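Local coordinates for tyrocidine synthase 2 (Brevibacillus parabrevis, PDB 6TA8), which belongs to the nonribosomal peptide synthetases, large modular enzymes of bacteria and fungi, and is represented here by a condensation domain, at residues T324-D332 against N349-Y360; E416-S424 against S435-Y443. All coordinates share one frame; numbering follows the deposited sequence.

Both interactions build on the same six-stranded mixed sheet, in the C-terminal half of the condensation domain, whose fold pairs two lobes resembling chloramphenicol acetyltransferase. Across this sheet the strands run 250-256, 431-439, 421-428, 383-390, 297-304, 325-332. Interaction 1 packs the last of them, an outermost strand, against the chain that leaves helix 339-351 and enters helix 359-365; interaction 2 pairs the hairpin strands 421-428 and 431-439. The centres lie about 22 Å apart, and interaction 1 closes along the chain before interaction 2 opens. Gln-326 touches the ring of Phe-419, a light packing contact between the two. One sheet thus carries helical packing at its edge strand and the hairpin further in.

Interaction 1: T324-D332 against N349-Y360; sequences TSQYPVVLD and NLRRIPKKGIGY
Asn-349 ND2 lies 3.2 Å from Val-330 O, the nearest approach of two polar atoms between the segments. With CG opposite its backbone N (chi1 172°), Asn-349 reaches from helix 339-351 to strand 325-332. Next to it, Val-329 parts its two methyls: CG1 meets Leu-350 CD2 at 3.8 Å, while CG2 rests on Ile-353 CD1. That same CD1 also sits at the edge of the Tyr-327 ring, 3.9 Å from CE2, so one isoleucine tip joins two strand residues.

Glycine suits position 357 because its bare CA can settle over the face of the Tyr-327 ring, 3.7 Å from the centroid, in a CH-pi contact; its backbone also turns through positive phi (62°). A second CH-pi contact reverses the roles: Pro-328 CD stands 3.6 Å above the centre of the Tyr-360 ring, which Trp-224 and Phe-377 meet edge-to-face.

Ser-325 OG is buried here with no partner in the model. The strand takes its backbone hydrogen bonds from strand 297-304, whereas no clear one crosses to 349-360, so the contact probably rests mostly on apolar packing and the two CH-pi contacts.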
# COMPACT_ATOMS: atom_id res chain seq x y z
N THR A 324 -3.57 -6.16 -1.57
CA THR A 324 -2.12 -6.15 -1.74
C THR A 324 -1.57 -7.57 -1.85
O THR A 324 -1.89 -8.44 -1.04
CB THR A 324 -1.46 -5.42 -0.57
OG1 THR A 324 -1.74 -4.02 -0.67
CG2 THR A 324 0.05 -5.63 -0.58
N SER A 325 -0.75 -7.80 -2.88
CA SER A 325 -0.08 -9.07 -3.09
C SER A 325 1.42 -8.87 -2.92
O SER A 325 2.01 -7.99 -3.54
CB SER A 325 -0.38 -9.63 -4.48
OG SER A 325 0.35 -8.93 -5.48
N GLN A 326 2.03 -9.70 -2.07
CA GLN A 326 3.46 -9.65 -1.81
C GLN A 326 4.14 -10.88 -2.39
O GLN A 326 3.62 -11.99 -2.29
CB GLN A 326 3.74 -9.55 -0.30
CG GLN A 326 3.32 -8.23 0.32
CD GLN A 326 3.48 -8.23 1.83
OE1 GLN A 326 3.39 -9.27 2.48
NE2 GLN A 326 3.71 -7.05 2.40
N TYR A 327 5.31 -10.67 -2.99
CA TYR A 327 6.06 -11.76 -3.60
C TYR A 327 7.51 -11.35 -3.73
O TYR A 327 7.79 -10.19 -4.07
CB TYR A 327 5.49 -12.14 -4.97
CG TYR A 327 5.40 -10.99 -5.96
CD1 TYR A 327 4.36 -10.08 -5.89
CD2 TYR A 327 6.35 -10.84 -6.96
CE1 TYR A 327 4.27 -9.03 -6.79
CE2 TYR A 327 6.27 -9.80 -7.86
CZ TYR A 327 5.23 -8.90 -7.77
OH TYR A 327 5.13 -7.86 -8.67
N PRO A 328 8.46 -12.25 -3.48
CA PRO A 328 9.88 -11.88 -3.56
C PRO A 328 10.37 -11.80 -4.99
O PRO A 328 9.99 -12.60 -5.85
CB PRO A 328 10.58 -13.01 -2.79
CG PRO A 328 9.68 -14.19 -2.98
CD PRO A 328 8.27 -13.64 -3.02
N VAL A 329 11.22 -10.81 -5.25
CA VAL A 329 11.87 -10.61 -6.54
C VAL A 329 13.37 -10.65 -6.32
O VAL A 329 13.88 -10.01 -5.39
CB VAL A 329 11.44 -9.28 -7.19
CG1 VAL A 329 12.24 -9.02 -8.46
CG2 VAL A 329 9.95 -9.30 -7.49
N VAL A 330 14.07 -11.40 -7.16
CA VAL A 330 15.51 -11.61 -7.03
C VAL A 330 16.22 -10.75 -8.07
O VAL A 330 16.15 -11.04 -9.27
CB VAL A 330 15.88 -13.09 -7.18
CG1 VAL A 330 17.39 -13.28 -7.09
CG2 VAL A 330 15.16 -13.91 -6.13
N LEU A 331 16.89 -9.70 -7.62
CA LEU A 331 17.65 -8.83 -8.49
C LEU A 331 19.08 -9.36 -8.65
O LEU A 331 19.65 -9.93 -7.72
CB LEU A 331 17.68 -7.40 -7.95
CG LEU A 331 16.32 -6.76 -7.68
CD1 LEU A 331 16.49 -5.38 -7.07
CD2 LEU A 331 15.50 -6.69 -8.96
N ASP A 332 19.64 -9.16 -9.84
CA ASP A 332 20.96 -9.66 -10.18
C ASP A 332 21.86 -8.49 -10.55
O ASP A 332 21.57 -7.76 -11.51
CB ASP A 332 20.90 -10.67 -11.33
CG ASP A 332 22.09 -11.60 -11.36
OD1 ASP A 332 22.91 -11.56 -10.41
OD2 ASP A 332 22.22 -12.38 -12.33
N ASN A 349 13.31 -10.18 -16.25
CA ASN A 349 13.20 -10.90 -14.98
C ASN A 349 11.78 -10.86 -14.44
O ASN A 349 11.26 -11.87 -13.95
CB ASN A 349 14.18 -10.31 -13.97
CG ASN A 349 14.00 -10.88 -12.57
OD1 ASN A 349 13.68 -12.06 -12.40
ND2 ASN A 349 14.20 -10.04 -11.56
N LEU A 350 11.12 -9.70 -14.54
CA LEU A 350 9.76 -9.56 -14.02
C LEU A 350 8.72 -10.15 -14.97
O LEU A 350 7.66 -10.58 -14.52
CB LEU A 350 9.46 -8.09 -13.74
CG LEU A 350 10.31 -7.45 -12.64
CD1 LEU A 350 10.24 -5.94 -12.71
CD2 LEU A 350 9.90 -7.95 -11.27
N ARG A 351 9.01 -10.17 -16.28
CA ARG A 351 8.10 -10.83 -17.21
C ARG A 351 8.02 -12.33 -16.96
O ARG A 351 6.98 -12.95 -17.22
CB ARG A 351 8.53 -10.55 -18.65
CG ARG A 351 8.52 -9.08 -19.03
CD ARG A 351 7.11 -8.52 -19.11
NE ARG A 351 7.11 -7.13 -19.57
CZ ARG A 351 6.91 -6.09 -18.78
NH1 ARG A 351 6.70 -6.26 -17.48
NH2 ARG A 351 6.92 -4.86 -19.28
N ARG A 352 9.11 -12.92 -16.46
CA ARG A 352 9.09 -14.33 -16.09
C ARG A 352 8.14 -14.62 -14.94
O ARG A 352 7.70 -15.76 -14.77
CB ARG A 352 10.51 -14.79 -15.74
CG ARG A 352 10.69 -16.30 -15.67
CD ARG A 352 12.06 -16.67 -15.10
NE ARG A 352 13.15 -16.30 -15.99
CZ ARG A 352 14.08 -15.39 -15.70
NH1 ARG A 352 14.05 -14.75 -14.54
NH2 ARG A 352 15.04 -15.13 -16.58
N ILE A 353 7.81 -13.61 -14.14
CA ILE A 353 6.90 -13.80 -13.00
C ILE A 353 5.48 -13.96 -13.51
O ILE A 353 5.03 -13.14 -14.33
CB ILE A 353 7.01 -12.63 -12.02
CG1 ILE A 353 8.48 -12.36 -11.68
CG2 ILE A 353 6.21 -12.91 -10.76
CD1 ILE A 353 8.68 -11.35 -10.57
N PRO A 354 4.73 -14.98 -13.08
CA PRO A 354 3.36 -15.16 -13.58
C PRO A 354 2.32 -14.35 -12.81
O PRO A 354 2.26 -14.41 -11.58
CB PRO A 354 3.13 -16.66 -13.41
CG PRO A 354 3.97 -17.03 -12.23
CD PRO A 354 5.17 -16.11 -12.24
N LYS A 355 1.51 -13.59 -13.55
CA LYS A 355 0.35 -12.89 -12.99
C LYS A 355 0.73 -11.95 -11.86
O LYS A 355 0.01 -11.82 -10.86
CB LYS A 355 -0.73 -13.88 -12.54
CG LYS A 355 -1.59 -14.42 -13.67
CD LYS A 355 -2.80 -15.16 -13.13
CE LYS A 355 -3.79 -15.45 -14.24
NZ LYS A 355 -5.02 -16.11 -13.72
N LYS A 356 1.87 -11.27 -12.01
CA LYS A 356 2.33 -10.26 -11.05
C LYS A 356 2.48 -10.84 -9.64
O LYS A 356 2.17 -10.19 -8.65
CB LYS A 356 1.40 -9.05 -11.04
CG LYS A 356 1.11 -8.48 -12.42
CD LYS A 356 2.29 -7.68 -12.95
CE LYS A 356 1.86 -6.73 -14.05
NZ LYS A 356 0.71 -5.88 -13.63
N GLY A 357 2.95 -12.09 -9.57
CA GLY A 357 3.25 -12.71 -8.29
C GLY A 357 2.08 -12.87 -7.35
O GLY A 357 2.29 -13.07 -6.15
N ILE A 358 0.85 -12.80 -7.85
CA ILE A 358 -0.31 -12.94 -6.97
C ILE A 358 -0.39 -14.35 -6.40
O ILE A 358 -0.90 -14.54 -5.29
CB ILE A 358 -1.61 -12.56 -7.72
CG1 ILE A 358 -2.80 -12.55 -6.77
CG2 ILE A 358 -1.86 -13.52 -8.88
CD1 ILE A 358 -4.13 -12.29 -7.45
N GLY A 359 0.12 -15.34 -7.12
CA GLY A 359 -0.01 -16.72 -6.69
C GLY A 359 0.97 -17.18 -5.63
O GLY A 359 0.82 -18.29 -5.12
N TYR A 360 1.95 -16.35 -5.26
CA TYR A 360 2.96 -16.78 -4.30
C TYR A 360 2.35 -17.05 -2.93
O TYR A 360 2.37 -18.18 -2.44
CB TYR A 360 4.08 -15.74 -4.20
CG TYR A 360 5.21 -16.18 -3.30
CD1 TYR A 360 6.21 -17.02 -3.77
CD2 TYR A 360 5.28 -15.77 -1.98
CE1 TYR A 360 7.25 -17.43 -2.96
CE2 TYR A 360 6.31 -16.17 -1.15
CZ TYR A 360 7.29 -17.01 -1.65
OH TYR A 360 8.33 -17.42 -0.83

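Interaction 2: E416-S424 against S435-Y443; sequences ERVFLLDIS and SVGYSRLQY
Leu-421 and Ile-423 meet Tyr-438 and Val-436 across a beta hairpin of strands 421-428 and 431-439, whose segments 421-424 and 435-439 run antiparallel at 165°. Ile-423 and Val-436 form a non-hydrogen-bonded pair, and their side chains run alongside each other on one face of the sheet, with the two CG1 atoms 4.1 Å apart. Beta-branched residues suit a strand here, because their bulk lies close to the backbone. Leu-421 slants across Tyr-438 and sets CD2 3.8 Å from Tyr-438 CB; beyond it, helix 445-466 supplies Leu-451.

Leu-420 comes in roughly perpendicular to Tyr-443 and brings CD2 in at the ring's edge, 3.2 Å from Tyr-443 OH and close to CE2. Tyr-443 OH hydrogen-bonds to Pro-237 O, which probably helps hold the ring in place.

Arg-417 bends at chi3 (48°) and lays one face of its guanidinium over the peptide between Tyr-438 and Ser-439, with Ser-439 N about 4.0 Å from CZ. A flat cation suits a flat peptide, and NH1 is secured by Thr-250 OG1.

In the backbone, Asp-422 and Gly-437 form one hydrogen-bonded pair, Ser-424 and Ser-435 the next. Asp-422 N donates to Gly-437 O at 3.0 Å, and Gly-437 N returns a bond to Asp-422 O; Ser-424 and Ser-435 exchange bonds in the same way. Where the strands part, a water bridges them: it accepts from Ser-439 N at 2.6 Å and donates to Leu-420 O and to Gln-442 OE1, the latter at 2.7 Å.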
# COMPACT_ATOMS: atom_id res chain seq x y z
N GLU A 416 5.61 -3.64 15.93
CA GLU A 416 6.90 -4.19 15.52
C GLU A 416 7.12 -3.98 14.02
O GLU A 416 6.19 -4.12 13.22
CB GLU A 416 6.98 -5.67 15.86
CG GLU A 416 6.86 -5.99 17.34
CD GLU A 416 5.43 -6.04 17.83
OE1 GLU A 416 4.51 -5.83 17.01
OE2 GLU A 416 5.22 -6.28 19.04
N ARG A 417 8.35 -3.65 13.66
CA ARG A 417 8.72 -3.52 12.26
C ARG A 417 8.91 -4.90 11.64
O ARG A 417 9.45 -5.81 12.27
CB ARG A 417 10.01 -2.70 12.12
CG ARG A 417 9.84 -1.22 12.40
CD ARG A 417 11.17 -0.48 12.29
NE ARG A 417 11.88 -0.82 11.06
CZ ARG A 417 11.69 -0.21 9.90
NH1 ARG A 417 10.81 0.77 9.80
NH2 ARG A 417 12.38 -0.59 8.83
N VAL A 418 8.46 -5.04 10.40
CA VAL A 418 8.54 -6.31 9.69
C VAL A 418 9.72 -6.35 8.74
O VAL A 418 10.42 -7.36 8.65
CB VAL A 418 7.21 -6.59 8.95
CG1 VAL A 418 7.32 -7.87 8.13
CG2 VAL A 418 6.06 -6.69 9.94
N PHE A 419 9.97 -5.26 8.03
CA PHE A 419 11.03 -5.18 7.03
C PHE A 419 12.15 -4.28 7.52
O PHE A 419 11.91 -3.27 8.20
CB PHE A 419 10.49 -4.67 5.70
CG PHE A 419 9.52 -5.61 5.05
CD1 PHE A 419 9.96 -6.76 4.42
CD2 PHE A 419 8.16 -5.35 5.08
CE1 PHE A 419 9.07 -7.63 3.82
CE2 PHE A 419 7.26 -6.22 4.49
CZ PHE A 419 7.71 -7.36 3.86
N LEU A 420 13.39 -4.64 7.17
CA LEU A 420 14.54 -3.84 7.56
C LEU A 420 14.54 -2.48 6.87
O LEU A 420 15.00 -1.49 7.44
CB LEU A 420 15.83 -4.60 7.24
CG LEU A 420 17.14 -4.03 7.78
CD1 LEU A 420 17.87 -5.08 8.59
CD2 LEU A 420 18.00 -3.54 6.63
N LEU A 421 14.02 -2.41 5.64
CA LEU A 421 13.93 -1.17 4.89
C LEU A 421 12.64 -1.16 4.09
O LEU A 421 12.36 -2.11 3.35
CB LEU A 421 15.13 -1.00 3.95
CG LEU A 421 16.51 -0.79 4.57
CD1 LEU A 421 17.58 -0.79 3.48
CD2 LEU A 421 16.55 0.50 5.37
N ASP A 422 11.85 -0.10 4.24
CA ASP A 422 10.64 0.10 3.46
C ASP A 422 10.88 1.23 2.47
O ASP A 422 11.10 2.37 2.87
CB ASP A 422 9.44 0.42 4.36
CG ASP A 422 8.21 0.80 3.56
OD1 ASP A 422 7.28 1.41 4.14
OD2 ASP A 422 8.16 0.49 2.35
N ILE A 423 10.85 0.90 1.18
CA ILE A 423 11.12 1.85 0.11
C ILE A 423 9.83 2.05 -0.67
O ILE A 423 9.33 1.12 -1.32
CB ILE A 423 12.26 1.38 -0.80
CG1 ILE A 423 13.53 1.17 0.02
CG2 ILE A 423 12.49 2.38 -1.92
CD1 ILE A 423 14.71 0.68 -0.80
N SER A 424 9.28 3.26 -0.60
CA SER A 424 8.07 3.62 -1.32
C SER A 424 8.41 4.55 -2.48
O SER A 424 9.47 5.18 -2.52
CB SER A 424 7.06 4.29 -0.39
OG SER A 424 6.60 3.39 0.60
N SER A 435 10.90 7.47 -0.77
CA SER A 435 11.03 7.53 0.68
C SER A 435 11.51 6.18 1.20
O SER A 435 10.99 5.14 0.79
CB SER A 435 9.69 7.90 1.34
OG SER A 435 9.20 9.13 0.82
N VAL A 436 12.50 6.21 2.08
CA VAL A 436 13.08 5.00 2.66
C VAL A 436 12.83 5.03 4.16
O VAL A 436 13.28 5.95 4.85
CB VAL A 436 14.59 4.89 2.36
CG1 VAL A 436 15.14 3.57 2.88
CG2 VAL A 436 14.84 5.04 0.86
N GLY A 437 12.12 4.01 4.66
CA GLY A 437 11.84 3.90 6.08
C GLY A 437 12.81 2.95 6.75
O GLY A 437 13.05 1.84 6.26
N TYR A 438 13.37 3.39 7.87
CA TYR A 438 14.35 2.62 8.61
C TYR A 438 14.16 2.87 10.10
O TYR A 438 13.42 3.76 10.52
CB TYR A 438 15.78 2.99 8.19
CG TYR A 438 16.19 4.39 8.57
CD1 TYR A 438 15.83 5.48 7.77
CD2 TYR A 438 16.93 4.64 9.72
CE1 TYR A 438 16.20 6.76 8.12
CE2 TYR A 438 17.30 5.92 10.07
CZ TYR A 438 16.93 6.98 9.26
OH TYR A 438 17.30 8.26 9.61
N SER A 439 14.84 2.06 10.91
CA SER A 439 14.86 2.22 12.36
C SER A 439 16.19 2.85 12.77
O SER A 439 17.25 2.42 12.31
CB SER A 439 14.67 0.88 13.06
OG SER A 439 14.79 1.03 14.47
N ARG A 440 16.12 3.86 13.64
CA ARG A 440 17.33 4.57 14.04
C ARG A 440 18.22 3.72 14.94
O ARG A 440 19.40 4.06 15.12
CB ARG A 440 16.97 5.88 14.75
CG ARG A 440 16.14 5.70 16.01
CD ARG A 440 15.85 7.05 16.65
NE ARG A 440 17.07 7.83 16.84
CZ ARG A 440 17.82 7.80 17.94
NH1 ARG A 440 17.47 7.02 18.95
NH2 ARG A 440 18.91 8.54 18.02
N LEU A 441 17.70 2.63 15.50
CA LEU A 441 18.51 1.73 16.31
C LEU A 441 19.31 0.75 15.46
O LEU A 441 20.10 -0.02 16.02
CB LEU A 441 17.63 0.96 17.29
CG LEU A 441 16.49 1.72 17.98
CD1 LEU A 441 15.82 0.82 19.01
CD2 LEU A 441 16.98 3.01 18.62
N GLN A 442 19.13 0.76 14.15
CA GLN A 442 19.90 -0.08 13.24
C GLN A 442 20.75 0.69 12.25
O GLN A 442 21.79 0.19 11.83
CB GLN A 442 18.96 -1.01 12.45
CG GLN A 442 18.39 -2.16 13.26
CD GLN A 442 17.31 -2.91 12.52
OE1 GLN A 442 16.50 -2.32 11.81
NE2 GLN A 442 17.28 -4.23 12.69
N TYR A 443 20.34 1.90 11.88
CA TYR A 443 21.07 2.71 10.91
C TYR A 443 21.16 4.14 11.39
O TYR A 443 20.21 4.67 11.98
CB TYR A 443 20.40 2.70 9.54
CG TYR A 443 20.53 1.40 8.82
CD1 TYR A 443 21.73 1.05 8.21
CD2 TYR A 443 19.47 0.52 8.75
CE1 TYR A 443 21.86 -0.15 7.55
CE2 TYR A 443 19.59 -0.67 8.10
CZ TYR A 443 20.78 -1.00 7.50
OH TYR A 443 20.88 -2.20 6.86
O HOH W 1 15.76 -0.29 10.24